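Local coordinates for protein Dye-decolorizing peroxidase Tfu_3078 (Thermobifida fusca, PDB 5FW4) that uses heme b and hydrogen peroxide to oxidise many compounds, anthraquinone dyes most readily, while its physiological substrate remains unknown, at residues Ala245-Ile258 with Asn347-Tyr359. Residues are numbered along the deposited sequence; the frame is centred on the assembly and turned at random.
With HEM (protoporphyrin IX containing Fe), chain C.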
loop_
_atom_site.group_PDB
_atom_site.type_symbol
_atom_site.label_atom_id
_atom_site.label_comp_id
_atom_site.label_asym_id
_atom_site.label_seq_id
_atom_site.Cartn_x
_atom_site.Cartn_y
_atom_site.Cartn_z
ATOM N N ALA A 245 4.676 19.730 16.232
ATOM C CA ALA A 245 4.451 20.049 17.645
ATOM C C ALA A 245 4.537 18.867 18.601
ATOM O O ALA A 245 4.295 19.062 19.797
ATOM C CB ALA A 245 3.122 20.746 17.839
ATOM N N ASN A 246 4.871 17.665 18.102
ATOM C CA ASN A 246 5.117 16.544 18.999
ATOM C C ASN A 246 6.206 16.915 19.989
ATOM O O ASN A 246 7.130 17.648 19.646
ATOM C CB ASN A 246 5.576 15.280 18.251
ATOM C CG ASN A 246 4.420 14.463 17.732
ATOM O OD1 ASN A 246 3.327 14.436 18.329
ATOM N ND2 ASN A 246 4.635 13.805 16.597
ATOM N N PRO A 247 6.107 16.399 21.219
ATOM C CA PRO A 247 7.210 16.621 22.148
ATOM C C PRO A 247 8.437 15.909 21.616
ATOM O O PRO A 247 8.297 14.862 20.987
ATOM C CB PRO A 247 6.712 15.999 23.456
ATOM C CG PRO A 247 5.598 15.089 23.076
ATOM C CD PRO A 247 5.002 15.636 21.816
ATOM N N ALA A 248 9.610 16.506 21.814
ATOM C CA ALA A 248 10.865 15.939 21.337
ATOM C C ALA A 248 11.245 14.703 22.163
ATOM O O ALA A 248 11.112 14.699 23.380
ATOM C CB ALA A 248 11.967 16.987 21.408
ATOM N N GLN A 249 11.723 13.666 21.490
ATOM C CA GLN A 249 11.990 12.383 22.131
ATOM C C GLN A 249 13.198 12.393 23.071
ATOM O O GLN A 249 13.295 11.517 23.932
ATOM C CB GLN A 249 12.172 11.284 21.079
ATOM C CG GLN A 249 10.966 11.090 20.156
ATOM C CD GLN A 249 11.094 9.843 19.287
ATOM O OE1 GLN A 249 11.765 8.882 19.658
ATOM N NE2 GLN A 249 10.462 9.863 18.121
ATOM N N ASP A 250 14.106 13.358 22.898
ATOM C CA ASP A 250 15.260 13.550 23.806
ATOM C C ASP A 250 14.936 14.480 25.004
ATOM O O ASP A 250 15.844 14.998 25.676
ATOM C CB ASP A 250 16.459 14.104 23.020
ATOM C CG ASP A 250 16.244 15.540 22.543
ATOM O OD1 ASP A 250 15.099 15.924 22.235
ATOM O OD2 ASP A 250 17.232 16.294 22.474
ATOM N N HIS A 251 13.642 14.675 25.265
ATOM C CA HIS A 251 13.154 15.703 26.173
ATOM C C HIS A 251 12.185 14.992 27.131
ATOM O O HIS A 251 11.457 14.086 26.715
ATOM C CB HIS A 251 12.496 16.812 25.333
ATOM C CG HIS A 251 12.028 18.011 26.102
ATOM N ND1 HIS A 251 11.199 17.923 27.195
ATOM C CD2 HIS A 251 12.197 19.340 25.872
ATOM C CE1 HIS A 251 10.912 19.134 27.638
ATOM N NE2 HIS A 251 11.505 20.014 26.852
ATOM N N PRO A 252 12.216 15.350 28.430
ATOM C CA PRO A 252 11.323 14.694 29.397
ATOM C C PRO A 252 9.837 14.746 29.073
ATOM O O PRO A 252 9.099 13.853 29.466
ATOM C CB PRO A 252 11.612 15.442 30.712
ATOM C CG PRO A 252 13.020 15.891 30.574
ATOM C CD PRO A 252 13.187 16.237 29.111
ATOM N N LEU A 253 9.397 15.785 28.382
ATOM C CA LEU A 253 8.029 15.854 27.911
ATOM C C LEU A 253 7.575 14.625 27.105
ATOM O O LEU A 253 6.413 14.266 27.142
ATOM C CB LEU A 253 7.824 17.126 27.092
ATOM C CG LEU A 253 6.389 17.637 26.923
ATOM C CD1 LEU A 253 5.530 17.443 28.173
ATOM C CD2 LEU A 253 6.451 19.119 26.552
ATOM N N PHE A 254 8.487 13.966 26.403
ATOM C CA PHE A 254 8.106 12.817 25.607
ATOM C C PHE A 254 7.610 11.702 26.519
ATOM O O PHE A 254 6.488 11.245 26.386
ATOM C CB PHE A 254 9.244 12.315 24.733
ATOM C CG PHE A 254 8.851 11.158 23.858
ATOM C CD1 PHE A 254 8.151 11.375 22.670
ATOM C CD2 PHE A 254 9.130 9.851 24.246
ATOM C CE1 PHE A 254 7.770 10.325 21.874
ATOM C CE2 PHE A 254 8.743 8.789 23.450
ATOM C CZ PHE A 254 8.058 9.028 22.261
ATOM N N ASP A 255 8.441 11.288 27.454
ATOM C CA ASP A 255 8.063 10.194 28.327
ATOM C C ASP A 255 6.860 10.516 29.228
ATOM O O ASP A 255 6.016 9.651 29.498
ATOM C CB ASP A 255 9.276 9.754 29.132
ATOM C CG ASP A 255 10.257 8.976 28.284
ATOM O OD1 ASP A 255 9.816 8.315 27.304
ATOM O OD2 ASP A 255 11.461 9.028 28.584
ATOM N N ARG A 256 6.777 11.759 29.678
ATOM C CA ARG A 256 5.636 12.205 30.466
ATOM C C ARG A 256 4.347 12.163 29.638
ATOM O O ARG A 256 3.295 11.809 30.154
ATOM C CB ARG A 256 5.856 13.629 30.995
ATOM C CG ARG A 256 6.855 13.764 32.154
ATOM C CD ARG A 256 7.708 15.034 32.028
ATOM N NE ARG A 256 7.891 15.767 33.285
ATOM C CZ ARG A 256 7.242 16.883 33.627
ATOM N NH1 ARG A 256 6.335 17.426 32.817
ATOM N NH2 ARG A 256 7.496 17.472 34.792
ATOM N N THR A 257 4.424 12.522 28.364
ATOM C CA THR A 257 3.236 12.550 27.510
ATOM C C THR A 257 2.707 11.127 27.224
ATOM O O THR A 257 1.506 10.896 27.150
ATOM C CB THR A 257 3.544 13.287 26.192
ATOM O OG1 THR A 257 3.883 14.654 26.477
ATOM C CG2 THR A 257 2.362 13.260 25.281
ATOM N N ILE A 258 3.626 10.188 27.130
ATOM C CA ILE A 258 3.361 8.860 26.600
ATOM C C ILE A 258 2.949 7.833 27.650
ATOM O O ILE A 258 2.196 6.895 27.369
ATOM C CB ILE A 258 4.642 8.387 25.865
ATOM C CG1 ILE A 258 4.401 8.465 24.386
ATOM C CG2 ILE A 258 5.131 6.993 26.242
ATOM C CD1 ILE A 258 4.151 9.864 23.951
ATOM N N ASN A 347 -6.674 23.344 25.759
ATOM C CA ASN A 347 -7.217 22.063 26.267
ATOM C C ASN A 347 -6.665 21.677 27.630
ATOM O O ASN A 347 -6.446 20.489 27.919
ATOM C CB ASN A 347 -6.930 20.926 25.253
ATOM C CG ASN A 347 -7.683 21.112 23.961
ATOM O OD1 ASN A 347 -8.887 20.884 23.882
ATOM N ND2 ASN A 347 -6.983 21.545 22.941
ATOM N N LEU A 348 -6.436 22.686 28.460
ATOM C CA LEU A 348 -6.006 22.471 29.833
ATOM C C LEU A 348 -4.743 21.598 29.867
ATOM O O LEU A 348 -4.596 20.741 30.723
ATOM C CB LEU A 348 -7.145 21.841 30.663
ATOM C CG LEU A 348 -8.431 22.654 30.942
ATOM C CD1 LEU A 348 -9.425 21.843 31.786
ATOM C CD2 LEU A 348 -8.139 23.978 31.631
ATOM N N GLY A 349 -3.839 21.830 28.928
ATOM C CA GLY A 349 -2.558 21.158 28.910
ATOM C C GLY A 349 -2.572 19.753 28.306
ATOM O O GLY A 349 -1.543 19.092 28.314
ATOM N N ALA A 350 -3.719 19.310 27.777
ATOM C CA ALA A 350 -3.831 18.009 27.092
ATOM C C ALA A 350 -2.783 17.914 25.992
ATOM O O ALA A 350 -2.615 18.838 25.203
ATOM C CB ALA A 350 -5.228 17.827 26.512
ATOM N N ARG A 351 -2.064 16.799 25.960
ATOM C CA ARG A 351 -0.942 16.623 25.067
ATOM C C ARG A 351 -0.889 15.147 24.631
ATOM O O ARG A 351 -1.337 14.274 25.351
ATOM C CB ARG A 351 0.340 17.040 25.794
ATOM C CG ARG A 351 1.558 17.318 24.926
ATOM C CD ARG A 351 2.756 17.707 25.802
ATOM N NE ARG A 351 2.436 18.880 26.616
ATOM C CZ ARG A 351 2.547 20.147 26.207
ATOM N NH1 ARG A 351 2.992 20.427 24.997
ATOM N NH2 ARG A 351 2.204 21.143 27.013
ATOM N N MET A 352 -0.418 14.905 23.418
ATOM C CA MET A 352 -0.300 13.537 22.893
ATOM C C MET A 352 0.876 13.511 21.949
ATOM O O MET A 352 1.387 14.552 21.558
ATOM C CB MET A 352 -1.599 13.109 22.194
ATOM C CG MET A 352 -1.840 13.746 20.826
ATOM S SD MET A 352 -3.569 13.794 20.370
ATOM C CE MET A 352 -4.133 15.203 21.369
ATOM N N PHE A 353 1.302 12.309 21.600
ATOM C CA PHE A 353 2.348 12.074 20.620
ATOM C C PHE A 353 1.673 11.431 19.418
ATOM O O PHE A 353 1.114 10.362 19.519
ATOM C CB PHE A 353 3.420 11.143 21.214
ATOM C CG PHE A 353 4.454 10.663 20.235
ATOM C CD1 PHE A 353 5.239 11.558 19.527
ATOM C CD2 PHE A 353 4.645 9.298 20.023
ATOM C CE1 PHE A 353 6.206 11.109 18.635
ATOM C CE2 PHE A 353 5.600 8.849 19.121
ATOM C CZ PHE A 353 6.371 9.749 18.427
ATOM N N ARG A 354 1.747 12.100 18.279
ATOM C CA ARG A 354 1.078 11.678 17.075
ATOM C C ARG A 354 2.084 10.983 16.180
ATOM O O ARG A 354 3.148 11.536 15.887
ATOM C CB ARG A 354 0.454 12.900 16.382
ATOM C CG ARG A 354 -0.803 13.342 17.106
ATOM C CD ARG A 354 -1.130 14.848 17.001
ATOM N NE ARG A 354 -0.053 15.719 16.546
ATOM C CZ ARG A 354 0.837 16.378 17.285
ATOM N NH1 ARG A 354 0.900 16.330 18.662
ATOM N NH2 ARG A 354 1.713 17.126 16.611
ATOM N N ARG A 355 1.751 9.760 15.775
ATOM C CA ARG A 355 2.606 8.956 14.930
ATOM C C ARG A 355 1.745 8.225 13.893
ATOM O O ARG A 355 1.558 6.958 13.903
ATOM C CB ARG A 355 3.370 7.964 15.816
ATOM C CG ARG A 355 4.428 7.141 15.130
ATOM C CD ARG A 355 5.098 6.240 16.166
ATOM N NE ARG A 355 6.136 5.386 15.597
ATOM C CZ ARG A 355 5.934 4.217 14.961
ATOM N NH1 ARG A 355 4.711 3.742 14.705
ATOM N NH2 ARG A 355 6.976 3.532 14.513
ATOM N N GLY A 356 1.253 9.016 12.965
ATOM C CA GLY A 356 0.309 8.586 11.984
ATOM C C GLY A 356 0.930 8.364 10.620
ATOM O O GLY A 356 2.043 8.806 10.359
ATOM N N TYR A 357 0.142 7.696 9.760
ATOM C CA TYR A 357 0.521 7.280 8.422
ATOM C C TYR A 357 -0.578 7.669 7.434
ATOM O O TYR A 357 -1.786 7.580 7.739
ATOM C CB TYR A 357 0.758 5.735 8.401
ATOM C CG TYR A 357 2.058 5.358 9.071
ATOM C CD1 TYR A 357 2.169 5.334 10.459
ATOM C CD2 TYR A 357 3.211 5.140 8.324
ATOM C CE1 TYR A 357 3.384 5.048 11.088
ATOM C CE2 TYR A 357 4.413 4.869 8.935
ATOM C CZ TYR A 357 4.502 4.819 10.320
ATOM O OH TYR A 357 5.705 4.592 10.917
ATOM N N SER A 358 -0.186 7.992 6.215
ATOM C CA SER A 358 -1.126 8.086 5.136
ATOM C C SER A 358 -1.612 6.764 4.679
ATOM O O SER A 358 -0.905 5.769 4.878
ATOM C CB SER A 358 -0.489 8.784 3.938
ATOM O OG SER A 358 -0.216 10.130 4.299
ATOM N N TYR A 359 -2.803 6.763 4.102
ATOM C CA TYR A 359 -3.402 5.591 3.448
ATOM C C TYR A 359 -4.025 5.990 2.165
ATOM O O TYR A 359 -4.540 7.162 2.008
ATOM C CB TYR A 359 -4.410 4.854 4.340
ATOM C CG TYR A 359 -5.751 5.494 4.597
ATOM C CD1 TYR A 359 -6.823 5.261 3.769
ATOM C CD2 TYR A 359 -5.952 6.299 5.709
ATOM C CE1 TYR A 359 -8.074 5.777 4.037
ATOM C CE2 TYR A 359 -7.183 6.861 5.989
ATOM C CZ TYR A 359 -8.246 6.629 5.136
ATOM O OH TYR A 359 -9.486 7.191 5.383
HETATM C CHA HEM C . -1.154 19.507 14.562
HETATM C CHB HEM C . -3.029 17.779 10.445
HETATM C CHC HEM C . -6.259 15.293 13.044
HETATM C CHD HEM C . -4.210 16.810 17.160
HETATM C C1A HEM C . -1.393 19.241 13.236
HETATM C C2A HEM C . -0.683 19.847 12.181
HETATM C C3A HEM C . -1.228 19.378 11.031
HETATM C C4A HEM C . -2.253 18.483 11.359
HETATM C CMA HEM C . -0.798 19.692 9.649
HETATM C CAA HEM C . 0.424 20.863 12.306
HETATM C CBA HEM C . 1.818 20.245 12.345
HETATM C CGA HEM C . 2.067 19.541 13.647
HETATM O O1A HEM C . 2.075 18.280 13.649
HETATM O O2A HEM C . 2.270 20.211 14.691
HETATM C C1B HEM C . -4.094 16.943 10.825
HETATM C C2B HEM C . -4.914 16.252 9.900
HETATM C C3B HEM C . -5.836 15.535 10.614
HETATM C C4B HEM C . -5.529 15.813 12.018
HETATM C CMB HEM C . -4.761 16.299 8.407
HETATM C CAB HEM C . -6.886 14.603 10.187
HETATM C CBB HEM C . -6.996 14.130 8.945
HETATM C C1C HEM C . -5.995 15.479 14.382
HETATM C C2C HEM C . -6.702 14.887 15.406
HETATM C C3C HEM C . -6.098 15.310 16.585
HETATM C C4C HEM C . -5.032 16.175 16.249
HETATM C CMC HEM C . -7.867 13.963 15.163
HETATM C CAC HEM C . -6.410 15.094 17.990
HETATM C CBC HEM C . -7.584 14.728 18.401
HETATM C C1D HEM C . -3.199 17.677 16.714
HETATM C C2D HEM C . -2.344 18.383 17.676
HETATM C C3D HEM C . -1.499 19.145 16.943
HETATM C C4D HEM C . -1.865 18.899 15.552
HETATM C CMD HEM C . -2.355 18.282 19.191
HETATM C CAD HEM C . -0.406 20.043 17.490
HETATM C CBD HEM C . -1.034 21.372 17.919
HETATM C CGD HEM C . -0.006 22.245 18.605
HETATM O O1D HEM C . 0.319 22.077 19.797
HETATM O O2D HEM C . 0.542 23.152 17.942
HETATM N NA HEM C . -2.364 18.409 12.716
HETATM N NB HEM C . -4.490 16.649 12.062
HETATM N NC HEM C . -5.021 16.281 14.909
HETATM N ND HEM C . -2.892 18.000 15.431
HETATM FE FE HEM C . -3.692 17.406 13.812
HETATM O O HOH W 1 -0.394 12.922 27.669
#
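The side-chain amide of N246 grips the backbone of R354 at both ends: OD1 accepts from R354 N at 2.8 Å, almost straight at 176° though tilted out of the amide's carbonyl plane, and ND2 gives to R354 O in the carbonyl plane, also at 2.8 Å. Asparagine suits this place because one short amide supplies acceptor and donor together, pairing like a neighbouring strand with the outer edge of strand 353-363 in the C-terminal antiparallel sheet of the DyP-type peroxidase fold; on that strand's inner side the backbones of F353 and R355 bond to strand 369-379. With N246 replaced by an alanine, R354 N and O would probably lose these mates, and the distal arginine would be less firmly placed. Its guanidinium lies between N246 OD1 and heme C3D, 3.6 Å from R354 CZ, while NH2 reaches propionate O1A at 3.2 Å; A245 N holds the second oxygen, O2A. R354 and D242, the inferred proton acceptor, line the distal pocket, where an oxygen molecule is bound in this crystal. Farther along, F254 points CE1 at the centre of the F353 ring face in a T-shaped stack, planes at 77°. L253 CD2 lies over the rim of one face of the R351 guanidinium, and T257 CG2 rests on M352 CA, whereas T257 OG1 turns back to L253 O at 2.6 Å.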